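Local coordinates for DUF1254 domain-containing protein (Vibrio parahaemolyticus, PDB 3U07) that is of unknown function but carries a signal sequence and pairs a DUF1254 domain with a DUF1214 domain, at residues 102-105 with 106-109; 188-191 with 192-195; 231-234 with 235-239; 320-323 with 324-328; 416-419 with 420-423. The protein carries 2 engineered substitutions. One frame throughout, in Å; residues are numbered along the deposited sequence.

Interaction 1: 102-105 with 106-109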
loop_
_atom_site.group_PDB
_atom_site.type_symbol
_atom_site.label_atom_id
_atom_site.label_comp_id
_atom_site.label_asym_id
_atom_site.label_seq_id
_atom_site.Cartn_x
_atom_site.Cartn_y
_atom_site.Cartn_z
ATOM N N ASP A 102 -12.128 -17.970 -8.465
ATOM C CA ASP A 102 -11.306 -18.899 -7.704
ATOM C C ASP A 102 -10.002 -18.954 -8.514
ATOM O O ASP A 102 -10.027 -18.990 -9.751
ATOM C CB ASP A 102 -11.954 -20.288 -7.630
ATOM C CG ASP A 102 -13.143 -20.335 -6.668
ATOM O OD1 ASP A 102 -13.344 -19.357 -5.914
ATOM O OD2 ASP A 102 -13.870 -21.350 -6.659
HETATM N N MSE A 103 -8.868 -18.933 -7.823
HETATM C CA MSE A 103 -7.566 -18.944 -8.486
HETATM C C MSE A 103 -6.959 -20.337 -8.458
HETATM O O MSE A 103 -7.470 -21.230 -7.779
HETATM C CB MSE A 103 -6.623 -17.960 -7.786
HETATM C CG MSE A 103 -5.962 -16.923 -8.694
HETATM SE SE MSE A 103 -7.111 -15.414 -9.099
HETATM C CE MSE A 103 -7.599 -14.939 -7.302
ATOM N N ASP A 104 -5.864 -20.520 -9.191
ATOM C CA ASP A 104 -5.200 -21.818 -9.235
ATOM C C ASP A 104 -4.314 -22.034 -8.021
ATOM O O ASP A 104 -3.709 -21.096 -7.500
ATOM C CB ASP A 104 -4.409 -21.977 -10.542
ATOM C CG ASP A 104 -3.445 -20.827 -10.811
ATOM O OD1 ASP A 104 -3.656 -19.702 -10.302
ATOM O OD2 ASP A 104 -2.476 -21.054 -11.565
ATOM N N GLU A 105 -4.260 -23.279 -7.559
ATOM C CA GLU A 105 -3.476 -23.628 -6.382
ATOM C C GLU A 105 -2.052 -23.091 -6.399
ATOM O O GLU A 105 -1.344 -23.201 -7.404
ATOM C CB GLU A 105 -3.434 -25.147 -6.202
ATOM C CG GLU A 105 -2.715 -25.576 -4.937
ATOM C CD GLU A 105 -2.772 -27.070 -4.711
ATOM O OE1 GLU A 105 -1.770 -27.760 -5.001
ATOM O OE2 GLU A 105 -3.828 -27.551 -4.250
ATOM N N GLY A 106 -1.642 -22.514 -5.272
ATOM C CA GLY A 106 -0.297 -21.982 -5.156
ATOM C C GLY A 106 -0.066 -20.539 -5.568
ATOM O O GLY A 106 0.881 -19.916 -5.095
ATOM N N ARG A 107 -0.915 -19.990 -6.432
ATOM C CA ARG A 107 -0.720 -18.620 -6.878
ATOM C C ARG A 107 -1.110 -17.578 -5.835
ATOM O O ARG A 107 -2.233 -17.582 -5.328
ATOM C CB ARG A 107 -1.496 -18.363 -8.170
ATOM C CG ARG A 107 -1.147 -17.036 -8.838
ATOM C CD ARG A 107 -1.962 -16.814 -10.094
ATOM N NE ARG A 107 -1.783 -17.896 -11.058
ATOM C CZ ARG A 107 -0.704 -18.062 -11.818
ATOM N NH1 ARG A 107 0.310 -17.210 -11.738
ATOM N NH2 ARG A 107 -0.637 -19.091 -12.653
ATOM N N TYR A 108 -0.170 -16.698 -5.502
ATOM C CA TYR A 108 -0.436 -15.638 -4.535
ATOM C C TYR A 108 -1.292 -14.566 -5.203
ATOM O O TYR A 108 -1.092 -14.239 -6.374
ATOM C CB TYR A 108 0.862 -14.977 -4.057
ATOM C CG TYR A 108 0.631 -13.798 -3.127
ATOM C CD1 TYR A 108 0.451 -13.989 -1.758
ATOM C CD2 TYR A 108 0.543 -12.499 -3.622
ATOM C CE1 TYR A 108 0.182 -12.917 -0.906
ATOM C CE2 TYR A 108 0.272 -11.415 -2.774
ATOM C CZ TYR A 108 0.093 -11.635 -1.420
ATOM O OH TYR A 108 -0.187 -10.581 -0.572
ATOM N N TRP A 109 -2.252 -14.036 -4.455
ATOM C CA TRP A 109 -3.116 -12.967 -4.950
ATOM C C TRP A 109 -3.669 -12.222 -3.756
ATOM O O TRP A 109 -3.749 -12.768 -2.653
ATOM C CB TRP A 109 -4.280 -13.506 -5.782
ATOM C CG TRP A 109 -5.221 -14.398 -5.021
ATOM C CD1 TRP A 109 -5.113 -15.748 -4.846
ATOM C CD2 TRP A 109 -6.412 -13.999 -4.333
ATOM N NE1 TRP A 109 -6.166 -16.216 -4.097
ATOM C CE2 TRP A 109 -6.979 -15.165 -3.771
ATOM C CE3 TRP A 109 -7.057 -12.770 -4.144
ATOM C CZ2 TRP A 109 -8.163 -15.135 -3.025
ATOM C CZ3 TRP A 109 -8.234 -12.740 -3.403
ATOM C CH2 TRP A 109 -8.776 -13.917 -2.855
HETATM O O HOH W 1 -4.365 -19.214 -5.053
#

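Interaction 2: 188-191 with 192-195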
loop_
_atom_site.group_PDB
_atom_site.type_symbol
_atom_site.label_atom_id
_atom_site.label_comp_id
_atom_site.label_asym_id
_atom_site.label_seq_id
_atom_site.Cartn_x
_atom_site.Cartn_y
_atom_site.Cartn_z
ATOM N N ILE A 188 -15.910 -5.258 -11.404
ATOM C CA ILE A 188 -16.453 -4.301 -10.440
ATOM C C ILE A 188 -17.839 -3.927 -10.948
ATOM O O ILE A 188 -17.987 -3.490 -12.088
ATOM C CB ILE A 188 -15.640 -2.997 -10.356
ATOM C CG1 ILE A 188 -14.219 -3.278 -9.874
ATOM C CG2 ILE A 188 -16.346 -2.015 -9.406
ATOM C CD1 ILE A 188 -13.323 -2.054 -9.946
ATOM N N ARG A 189 -18.850 -4.100 -10.107
ATOM C CA ARG A 189 -20.221 -3.781 -10.488
ATOM C C ARG A 189 -20.980 -3.145 -9.326
ATOM O O ARG A 189 -20.769 -3.508 -8.169
ATOM C CB ARG A 189 -20.966 -5.055 -10.903
ATOM C CG ARG A 189 -20.582 -5.641 -12.250
ATOM C CD ARG A 189 -21.271 -6.977 -12.454
ATOM N NE ARG A 189 -20.650 -8.036 -11.659
ATOM C CZ ARG A 189 -21.139 -9.265 -11.546
ATOM N NH1 ARG A 189 -22.261 -9.588 -12.172
ATOM N NH2 ARG A 189 -20.503 -10.175 -10.820
ATOM N N THR A 190 -21.851 -2.188 -9.630
ATOM C CA THR A 190 -22.667 -1.574 -8.595
ATOM C C THR A 190 -23.703 -2.639 -8.227
ATOM O O THR A 190 -23.983 -3.540 -9.019
ATOM C CB THR A 190 -23.424 -0.326 -9.106
ATOM O OG1 THR A 190 -24.203 -0.675 -10.258
ATOM C CG2 THR A 190 -22.448 0.782 -9.456
ATOM N N LEU A 191 -24.263 -2.540 -7.028
ATOM C CA LEU A 191 -25.261 -3.502 -6.580
ATOM C C LEU A 191 -26.401 -3.618 -7.593
ATOM O O LEU A 191 -26.772 -4.720 -7.986
ATOM C CB LEU A 191 -25.820 -3.081 -5.217
ATOM C CG LEU A 191 -26.927 -3.963 -4.638
ATOM C CD1 LEU A 191 -26.450 -5.420 -4.524
ATOM C CD2 LEU A 191 -27.341 -3.407 -3.282
ATOM N N SER A 192 -26.946 -2.481 -8.022
ATOM C CA SER A 192 -28.046 -2.500 -8.977
ATOM C C SER A 192 -27.642 -3.233 -10.247
ATOM O O SER A 192 -28.387 -4.089 -10.732
ATOM C CB SER A 192 -28.512 -1.076 -9.302
ATOM O OG SER A 192 -27.460 -0.302 -9.841
ATOM N N GLU A 193 -26.465 -2.912 -10.782
ATOM C CA GLU A 193 -25.978 -3.579 -11.990
ATOM C C GLU A 193 -25.867 -5.076 -11.715
ATOM O O GLU A 193 -26.257 -5.904 -12.537
ATOM C CB GLU A 193 -24.597 -3.047 -12.392
ATOM C CG GLU A 193 -24.078 -3.618 -13.715
ATOM C CD GLU A 193 -22.691 -3.111 -14.086
ATOM O OE1 GLU A 193 -22.336 -1.978 -13.690
ATOM O OE2 GLU A 193 -21.960 -3.839 -14.793
ATOM N N TYR A 194 -25.330 -5.410 -10.547
ATOM C CA TYR A 194 -25.149 -6.796 -10.125
ATOM C C TYR A 194 -26.483 -7.533 -10.096
ATOM O O TYR A 194 -26.569 -8.697 -10.485
ATOM C CB TYR A 194 -24.534 -6.819 -8.726
ATOM C CG TYR A 194 -24.160 -8.181 -8.193
ATOM C CD1 TYR A 194 -22.935 -8.765 -8.511
ATOM C CD2 TYR A 194 -25.005 -8.859 -7.315
ATOM C CE1 TYR A 194 -22.555 -9.985 -7.959
ATOM C CE2 TYR A 194 -24.636 -10.079 -6.759
ATOM C CZ TYR A 194 -23.410 -10.635 -7.082
ATOM O OH TYR A 194 -23.038 -11.832 -6.516
ATOM N N LEU A 195 -27.521 -6.849 -9.627
ATOM C CA LEU A 195 -28.841 -7.451 -9.522
ATOM C C LEU A 195 -29.687 -7.261 -10.778
ATOM O O LEU A 195 -30.796 -7.789 -10.865
ATOM C CB LEU A 195 -29.572 -6.884 -8.295
ATOM C CG LEU A 195 -28.891 -7.140 -6.941
ATOM C CD1 LEU A 195 -29.663 -6.454 -5.822
ATOM C CD2 LEU A 195 -28.807 -8.644 -6.684
HETATM O O HOH W 2 -24.166 -7.813 -13.878
#

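Interaction 3: 231-234 with 235-239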
loop_
_atom_site.group_PDB
_atom_site.type_symbol
_atom_site.label_atom_id
_atom_site.label_comp_id
_atom_site.label_asym_id
_atom_site.label_seq_id
_atom_site.Cartn_x
_atom_site.Cartn_y
_atom_site.Cartn_z
ATOM N N ALA A 231 -16.635 7.786 12.497
ATOM C CA ALA A 231 -15.543 6.892 12.858
ATOM C C ALA A 231 -14.365 7.637 13.550
ATOM O O ALA A 231 -13.594 7.035 14.300
ATOM C CB ALA A 231 -15.065 6.168 11.654
ATOM N N ASP A 232 -14.213 8.934 13.282
ATOM C CA ASP A 232 -13.110 9.713 13.862
ATOM C C ASP A 232 -13.552 10.652 14.972
ATOM O O ASP A 232 -12.817 11.571 15.334
ATOM C CB ASP A 232 -12.422 10.567 12.795
ATOM C CG ASP A 232 -11.612 9.756 11.815
ATOM O OD1 ASP A 232 -11.405 8.547 12.056
ATOM O OD2 ASP A 232 -11.169 10.337 10.800
ATOM N N LYS A 233 -14.740 10.427 15.512
ATOM C CA LYS A 233 -15.275 11.292 16.553
ATOM C C LYS A 233 -14.298 11.611 17.674
ATOM O O LYS A 233 -14.197 12.761 18.100
ATOM C CB LYS A 233 -16.554 10.687 17.138
ATOM C CG LYS A 233 -17.198 11.560 18.198
ATOM C CD LYS A 233 -18.533 11.002 18.663
ATOM C CE LYS A 233 -19.033 11.759 19.886
ATOM N NZ LYS A 233 -19.108 13.227 19.645
ATOM N N GLN A 234 -13.579 10.604 18.156
ATOM C CA GLN A 234 -12.630 10.833 19.238
ATOM C C GLN A 234 -11.617 11.909 18.851
ATOM O O GLN A 234 -11.217 12.725 19.681
ATOM C CB GLN A 234 -11.905 9.534 19.615
ATOM C CG GLN A 234 -11.053 8.944 18.508
ATOM C CD GLN A 234 -11.854 8.123 17.513
ATOM O OE1 GLN A 234 -13.072 8.279 17.386
ATOM N NE2 GLN A 234 -11.166 7.248 16.789
ATOM N N TRP A 235 -11.218 11.926 17.584
ATOM C CA TRP A 235 -10.251 12.916 17.118
ATOM C C TRP A 235 -10.922 14.246 16.799
ATOM O O TRP A 235 -10.428 15.306 17.181
ATOM C CB TRP A 235 -9.527 12.405 15.874
ATOM C CG TRP A 235 -8.840 11.092 16.074
ATOM C CD1 TRP A 235 -9.134 9.908 15.455
ATOM C CD2 TRP A 235 -7.730 10.828 16.938
ATOM N NE1 TRP A 235 -8.272 8.923 15.879
ATOM C CE2 TRP A 235 -7.400 9.461 16.789
ATOM C CE3 TRP A 235 -6.980 11.614 17.824
ATOM C CZ2 TRP A 235 -6.349 8.862 17.493
ATOM C CZ3 TRP A 235 -5.934 11.018 18.525
ATOM C CH2 TRP A 235 -5.630 9.651 18.352
ATOM N N LEU A 236 -12.057 14.187 16.109
ATOM C CA LEU A 236 -12.776 15.397 15.727
ATOM C C LEU A 236 -13.290 16.204 16.905
ATOM O O LEU A 236 -13.404 17.424 16.816
ATOM C CB LEU A 236 -13.932 15.053 14.780
ATOM C CG LEU A 236 -13.456 14.586 13.400
ATOM C CD1 LEU A 236 -14.619 14.006 12.610
ATOM C CD2 LEU A 236 -12.818 15.758 12.661
ATOM N N ASP A 237 -13.608 15.541 18.010
ATOM C CA ASP A 237 -14.087 16.276 19.171
ATOM C C ASP A 237 -12.991 17.188 19.724
ATOM O O ASP A 237 -13.276 18.248 20.279
ATOM C CB ASP A 237 -14.568 15.322 20.269
ATOM C CG ASP A 237 -15.947 14.738 19.979
ATOM O OD1 ASP A 237 -16.709 15.353 19.201
ATOM O OD2 ASP A 237 -16.272 13.671 20.541
ATOM N N LYS A 238 -11.737 16.784 19.550
ATOM C CA LYS A 238 -10.604 17.563 20.046
ATOM C C LYS A 238 -10.230 18.761 19.169
ATOM O O LYS A 238 -9.853 19.819 19.674
ATOM C CB LYS A 238 -9.361 16.668 20.167
ATOM C CG LYS A 238 -9.525 15.426 21.032
ATOM C CD LYS A 238 -8.274 14.561 20.982
ATOM C CE LYS A 238 -8.408 13.335 21.872
ATOM N NZ LYS A 238 -7.099 12.944 22.468
ATOM N N TYR A 239 -10.356 18.595 17.859
ATOM C CA TYR A 239 -9.941 19.628 16.918
ATOM C C TYR A 239 -11.009 20.539 16.331
ATOM O O TYR A 239 -10.752 21.273 15.377
ATOM C CB TYR A 239 -9.144 18.940 15.808
ATOM C CG TYR A 239 -8.135 17.956 16.371
ATOM C CD1 TYR A 239 -7.333 18.312 17.457
ATOM C CD2 TYR A 239 -8.003 16.666 15.848
ATOM C CE1 TYR A 239 -6.426 17.412 18.013
ATOM C CE2 TYR A 239 -7.093 15.754 16.396
ATOM C CZ TYR A 239 -6.309 16.137 17.479
ATOM O OH TYR A 239 -5.404 15.259 18.027
HETATM O O HOH W 3 -9.335 7.292 13.298
#

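Interaction 4: 320-323 with 324-328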
loop_
_atom_site.group_PDB
_atom_site.type_symbol
_atom_site.label_atom_id
_atom_site.label_comp_id
_atom_site.label_asym_id
_atom_site.label_seq_id
_atom_site.Cartn_x
_atom_site.Cartn_y
_atom_site.Cartn_z
ATOM N N ASP A 320 21.309 -0.869 1.067
ATOM C CA ASP A 320 22.029 -0.019 0.124
ATOM C C ASP A 320 23.549 -0.185 0.249
ATOM O O ASP A 320 24.299 0.233 -0.636
ATOM C CB ASP A 320 21.657 1.444 0.389
ATOM C CG ASP A 320 21.464 2.244 -0.883
ATOM O OD1 ASP A 320 21.676 1.695 -1.982
ATOM O OD2 ASP A 320 21.094 3.429 -0.782
ATOM N N PHE A 321 23.993 -0.802 1.341
ATOM C CA PHE A 321 25.423 -0.998 1.593
ATOM C C PHE A 321 25.807 -2.450 1.880
ATOM O O PHE A 321 24.948 -3.276 2.205
ATOM C CB PHE A 321 25.859 -0.140 2.787
ATOM C CG PHE A 321 25.548 1.322 2.632
ATOM C CD1 PHE A 321 24.263 1.807 2.879
ATOM C CD2 PHE A 321 26.528 2.209 2.197
ATOM C CE1 PHE A 321 23.959 3.155 2.692
ATOM C CE2 PHE A 321 26.238 3.558 2.006
ATOM C CZ PHE A 321 24.948 4.032 2.253
ATOM N N ASP A 322 27.099 -2.760 1.758
ATOM C CA ASP A 322 27.570 -4.108 2.052
ATOM C C ASP A 322 27.831 -4.233 3.557
ATOM O O ASP A 322 27.595 -3.289 4.311
ATOM C CB ASP A 322 28.834 -4.463 1.248
ATOM C CG ASP A 322 30.014 -3.552 1.543
ATOM O OD1 ASP A 322 30.158 -3.075 2.688
ATOM O OD2 ASP A 322 30.822 -3.338 0.620
ATOM N N SER A 323 28.327 -5.387 3.989
ATOM C CA SER A 323 28.555 -5.642 5.409
ATOM C C SER A 323 29.602 -4.793 6.111
ATOM O O SER A 323 29.691 -4.810 7.339
ATOM C CB SER A 323 28.888 -7.121 5.627
ATOM O OG SER A 323 30.092 -7.475 4.969
ATOM N N ILE A 324 30.395 -4.055 5.349
ATOM C CA ILE A 324 31.427 -3.229 5.957
ATOM C C ILE A 324 31.142 -1.739 5.823
ATOM O O ILE A 324 31.954 -0.902 6.231
ATOM C CB ILE A 324 32.804 -3.544 5.362
ATOM C CG1 ILE A 324 32.775 -3.319 3.851
ATOM C CG2 ILE A 324 33.207 -4.972 5.737
ATOM C CD1 ILE A 324 32.799 -4.599 2.978
ATOM N N GLY A 325 29.987 -1.410 5.249
ATOM C CA GLY A 325 29.611 -0.014 5.106
ATOM C C GLY A 325 29.891 0.641 3.770
ATOM O O GLY A 325 29.752 1.854 3.638
ATOM N N GLN A 326 30.310 -0.139 2.782
ATOM C CA GLN A 326 30.573 0.413 1.460
ATOM C C GLN A 326 29.287 0.340 0.650
ATOM O O GLN A 326 28.502 -0.606 0.788
ATOM C CB GLN A 326 31.662 -0.383 0.731
ATOM C CG GLN A 326 33.035 -0.325 1.373
ATOM C CD GLN A 326 34.079 -1.084 0.566
ATOM O OE1 GLN A 326 35.142 -0.550 0.252
ATOM N NE2 GLN A 326 33.775 -2.336 0.224
ATOM N N LYS A 327 29.071 1.341 -0.192
ATOM C CA LYS A 327 27.885 1.383 -1.034
ATOM C C LYS A 327 27.890 0.193 -1.988
ATOM O O LYS A 327 28.923 -0.131 -2.573
ATOM C CB LYS A 327 27.873 2.677 -1.851
ATOM C CG LYS A 327 26.685 2.806 -2.786
ATOM C CD LYS A 327 25.424 3.150 -2.017
ATOM C CE LYS A 327 24.200 2.994 -2.895
ATOM N NZ LYS A 327 23.982 1.563 -3.254
ATOM N N LEU A 328 26.741 -0.464 -2.137
ATOM C CA LEU A 328 26.627 -1.594 -3.058
ATOM C C LEU A 328 26.839 -1.035 -4.461
ATOM O O LEU A 328 26.180 -0.064 -4.851
ATOM C CB LEU A 328 25.236 -2.224 -2.963
ATOM C CG LEU A 328 24.929 -2.915 -1.636
ATOM C CD1 LEU A 328 23.463 -3.308 -1.594
ATOM C CD2 LEU A 328 25.844 -4.130 -1.477
HETATM O O HOH W 4 30.500 -2.503 -1.852
#

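Interaction 5: 416-419 with 420-423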
loop_
_atom_site.group_PDB
_atom_site.type_symbol
_atom_site.label_atom_id
_atom_site.label_comp_id
_atom_site.label_asym_id
_atom_site.label_seq_id
_atom_site.Cartn_x
_atom_site.Cartn_y
_atom_site.Cartn_z
ATOM N N GLY A 416 3.332 -12.764 4.318
ATOM C CA GLY A 416 2.871 -13.667 5.355
ATOM C C GLY A 416 3.945 -13.811 6.417
ATOM O O GLY A 416 4.117 -14.880 7.009
ATOM N N ALA A 417 4.664 -12.718 6.659
ATOM C CA ALA A 417 5.748 -12.681 7.634
ATOM C C ALA A 417 5.275 -12.817 9.074
ATOM O O ALA A 417 4.142 -12.462 9.395
ATOM C CB ALA A 417 6.524 -11.384 7.480
ATOM N N ASP A 418 6.156 -13.322 9.939
ATOM C CA ASP A 418 5.829 -13.481 11.352
ATOM C C ASP A 418 6.030 -12.152 12.081
ATOM O O ASP A 418 6.409 -11.158 11.465
ATOM C CB ASP A 418 6.672 -14.606 11.989
ATOM C CG ASP A 418 8.148 -14.241 12.161
ATOM O OD1 ASP A 418 8.603 -13.197 11.650
ATOM O OD2 ASP A 418 8.864 -15.024 12.819
ATOM N N ASP A 419 5.774 -12.133 13.385
ATOM C CA ASP A 419 5.895 -10.904 14.161
ATOM C C ASP A 419 7.248 -10.202 14.088
ATOM O O ASP A 419 7.307 -8.990 13.886
ATOM C CB ASP A 419 5.540 -11.159 15.634
ATOM C CG ASP A 419 4.077 -11.524 15.833
ATOM O OD1 ASP A 419 3.262 -11.250 14.930
ATOM O OD2 ASP A 419 3.740 -12.073 16.903
ATOM N N ALA A 420 8.331 -10.957 14.252
ATOM C CA ALA A 420 9.677 -10.385 14.232
ATOM C C ALA A 420 9.975 -9.600 12.960
ATOM O O ALA A 420 10.638 -8.564 12.999
ATOM C CB ALA A 420 10.714 -11.489 14.433
ATOM N N ILE A 421 9.491 -10.096 11.829
ATOM C CA ILE A 421 9.700 -9.408 10.564
ATOM C C ILE A 421 8.799 -8.172 10.507
ATOM O O ILE A 421 9.224 -7.097 10.085
ATOM C CB ILE A 421 9.375 -10.334 9.371
ATOM C CG1 ILE A 421 10.462 -11.408 9.238
ATOM C CG2 ILE A 421 9.250 -9.512 8.096
ATOM C CD1 ILE A 421 10.150 -12.508 8.222
ATOM N N GLN A 422 7.553 -8.339 10.943
ATOM C CA GLN A 422 6.567 -7.257 10.948
ATOM C C GLN A 422 6.955 -6.063 11.807
ATOM O O GLN A 422 6.758 -4.915 11.413
ATOM C CB GLN A 422 5.221 -7.768 11.461
ATOM C CG GLN A 422 4.476 -8.726 10.550
ATOM C CD GLN A 422 3.236 -9.282 11.226
ATOM O OE1 GLN A 422 2.446 -8.534 11.804
ATOM N NE2 GLN A 422 3.060 -10.595 11.159
ATOM N N SER A 423 7.505 -6.344 12.983
ATOM C CA SER A 423 7.881 -5.306 13.940
ATOM C C SER A 423 9.162 -4.550 13.632
ATOM O O SER A 423 9.419 -3.497 14.216
ATOM C CB SER A 423 8.008 -5.924 15.330
ATOM O OG SER A 423 9.130 -6.788 15.382
HETATM O O HOH W 5 8.521 -13.600 15.414
HETATM O O HOH W 6 2.525 -8.792 14.684
HETATM O O HOH W 7 1.209 -11.985 12.798
#

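Interaction 1: 102-105 with 106-109
D104 and R107 stand at the two ends of a type II beta turn in the loop between strands 96-100 and 109-115, and R107 N closes it on D104 O at 3.2 Å. The compact part lies inside. There R107 and D104 form a side-on salt bridge, NE reaching OD1 at 2.7 Å and NH2 reaching OD2 at 2.9 Å, each on the syn lone pair, with the two planes only 19° apart. R107 NH2 also pairs with D175 and NH1 with the carbonyl of M169, which ties the turn to helix 173-183 and strand 161-169. Water 1 spans the turn, donating to D104 O and, at 2.7 Å, to R107 O. The outer side is looser: E105 runs extended, away from the turn, and G106 takes the corner at a positive phi of 89°. Next to the salt bridge the selenomethionine M103, bent at chi2 and chi3, lies over the indole of W109, whose NE1 is bonded to the carbonyl of G130. M103 SE makes an oblique Met-aromatic contact, 4.8 Å from the centroid of the five-membered ring of W109, and M103 CE a closer CH-pi contact, 3.3 Å from that centroid and 12° off the ring normal.

Interaction 2: 188-191 with 192-195
T190 is the N-cap of the short helix 191-195, into which strand 187-190 passes directly: T190 OG1 accepts from E193 N at 3.2 Å, with an N-H...O angle of 155°. OG1 reaches that amide because it lies between the backbone N and the carbonyl carbon (chi1 55°), which turns it over the first helical turn and also sets it against E193 CB. The carbonyl of the same threonine takes Y194 N at 2.8 Å, and one residue on, L191 O takes L195 N at 2.8 Å, so the first turn is held by both backbone and cap. On the flank of that turn L191 CD1 touches L195 CD1 at 3.6 Å.

Before the cap, the side chain of R189 runs alongside the helix. Its CG lies against E193 OE2, but the charged ends stay apart, with R189 NE 5.4 Å from E193 OE2, so any attraction between them is probably modest. Y194 CD1 lies over the centre of one face of the guanidinium while the ring plane is inclined 58° to it, so the two groups do not stack.

The next shell holds these groups in position. R189 NH2 bonds to S99, Y194 OH to S150 and S192 OG to E94, joining the helix to strand 96-100 and to the loops that hold E94 and S150. Finally, water 2, at the guanidinium edge and in its plane, accepts from R189 NH1 and donates to E193 O, each at 3.1 Å.

Interaction 3: 231-234 with 235-239
The backbone enters helix 233-239 at D232, whose carbonyl accepts from L236 N at 2.8 Å in a nearly straight bond of 171° and, weakly, from W235 N; K233 O then takes D237 N. One turn apart on the exposed flank, K233 and D237 form a salt bridge, NZ lying 3.0 Å from OD2 on its syn lone pair, with a weaker bond to OD1. The lysine starts anti to its backbone nitrogen (chi1 -178°) and runs extended before bending at chi4 (55°), which brings the ammonium back onto the carboxylate. Next along the chain, Q234 CG rests over one face of W235, 3.8 Å from the centroid of its five-membered ring. At the helix start D232 CB touches L236 CD1 at 4.1 Å, while the aspartate carboxylate turns to R287 and to the hydroxyl of Y36. Water 3 donates to D232 OD1 at 2.7 Å and accepts weakly from W235 NE1, whose stronger partner is the carbonyl of G291. D232 occupies the N-cap position without making a side-chain capping bond. This is a short amphipathic helix, with an i to i+4 lysine-aspartate salt bridge outside and W235 and L236 packed against Y36 of helix 26-52.

Interaction 4: 320-323 with 324-328
D322 and Q326 face each other across the chain reversal that follows strand 315-319. The main chains join first, D322 N giving a 2.7 Å bond to Q326 O. The aspartate side chain then turns inward: its CG lies between the backbone N and the carbonyl carbon (chi1 61°), which carries the carboxylate over the loop. There D322 OD2 takes Q326 NE2 at 3.1 Å on its syn lone pair and in the plane of the amide, the amide and carboxylate planes being 44° apart. OD1 appears to accept from the amides of I324 and Q326, but its place in the model is less sure. Water 4 donates to D322 OD2 at 2.6 Å and to K327 O.

The reversal is a tight hairpin of the type I turn plus G1 bulge kind: D322 to G325 form the turn, closed by G325 N on D322 O, G325 has a positive phi (97°), and F321 and K327 flank it with a single beta bridge.

At the open end of the loop, K327 bends at chi2 and chi4 to bring NZ to D320 in a salt bridge. It meets OD1 at 2.6 Å, from above the carboxylate plane, and D320 O at 3.0 Å in the carbonyl plane. D320 O also accepts L328 N at 2.9 Å, so two donors hold it. N355 bonds to both D320 OD1 and K327 NZ, which links this salt bridge to the end of strand 347-354. On the way, K327 CD passes over one face of F321, 4.1 Å from F321 CE2.

Interaction 5: 416-419 with 420-423
With its CG between the backbone N and the carbonyl carbon (chi1 71°), D418 folds its carboxylate over the first turn of helix 419-423 and makes the N-cap, OD1 accepting from I421 N at 3.2 Å nearly along its C-O axis. Q422, extended beyond CG, reaches back past the cap to A417 at the end of strand 408-417, where NE2 donates to A417 O at 2.8 Å from 37° above the carbonyl plane. This bond ties the helix to the strand end, while the cap holds the first turn.

The backbone adds Q422 N to D418 O at 3.1 Å and S423 N to D419 O at 2.8 Å, the regular i to i+4 pattern of a helix. Behind the cap A417 CB presses on I421 CG2 at 3.4 Å, tighter than usual for two carbons. I421 also touches S315 of strand 315-319, and its carbonyl accepts from R317, so the helix is fastened to the neighbouring strand of the sheet. The second oxygen of D418 is held by N343.

Three waters bridge polar groups. Water 5 accepts from A420 N and donates weakly to D418 OD2. The carboxylate of D419 stands 80° to the amide of Q422, and two waters join them: water 6 donates to D419 OD1 and Q422 OE1, and water 7 donates to the same OD1 and accepts from Q422 NE2 at 2.8 Å.

In the fold
Interactions 2, 3 and 5 all lie at helix starts, but their capping differs: a threonine hydroxyl caps helix 191-195, an aspartate caps helix 419-423, and the N-cap aspartate of helix 233-239 makes no side-chain cap. Interactions 1 and 4 are turns between strands, each with a glycine and an aspartate paired with a basic residue; the arginine is buried against a helix in interaction 1, whereas both partners are partly exposed in interaction 4. Every contact is only partly buried, mixing buried and exposed residues. Interactions 4 and 5 serve the same sheet, following strands 315-319 and 408-417. Interactions 1 and 5 come closest, their nearest atoms about 6 Å apart, whereas 2 and 4 lie on opposite sides of the chain's centre.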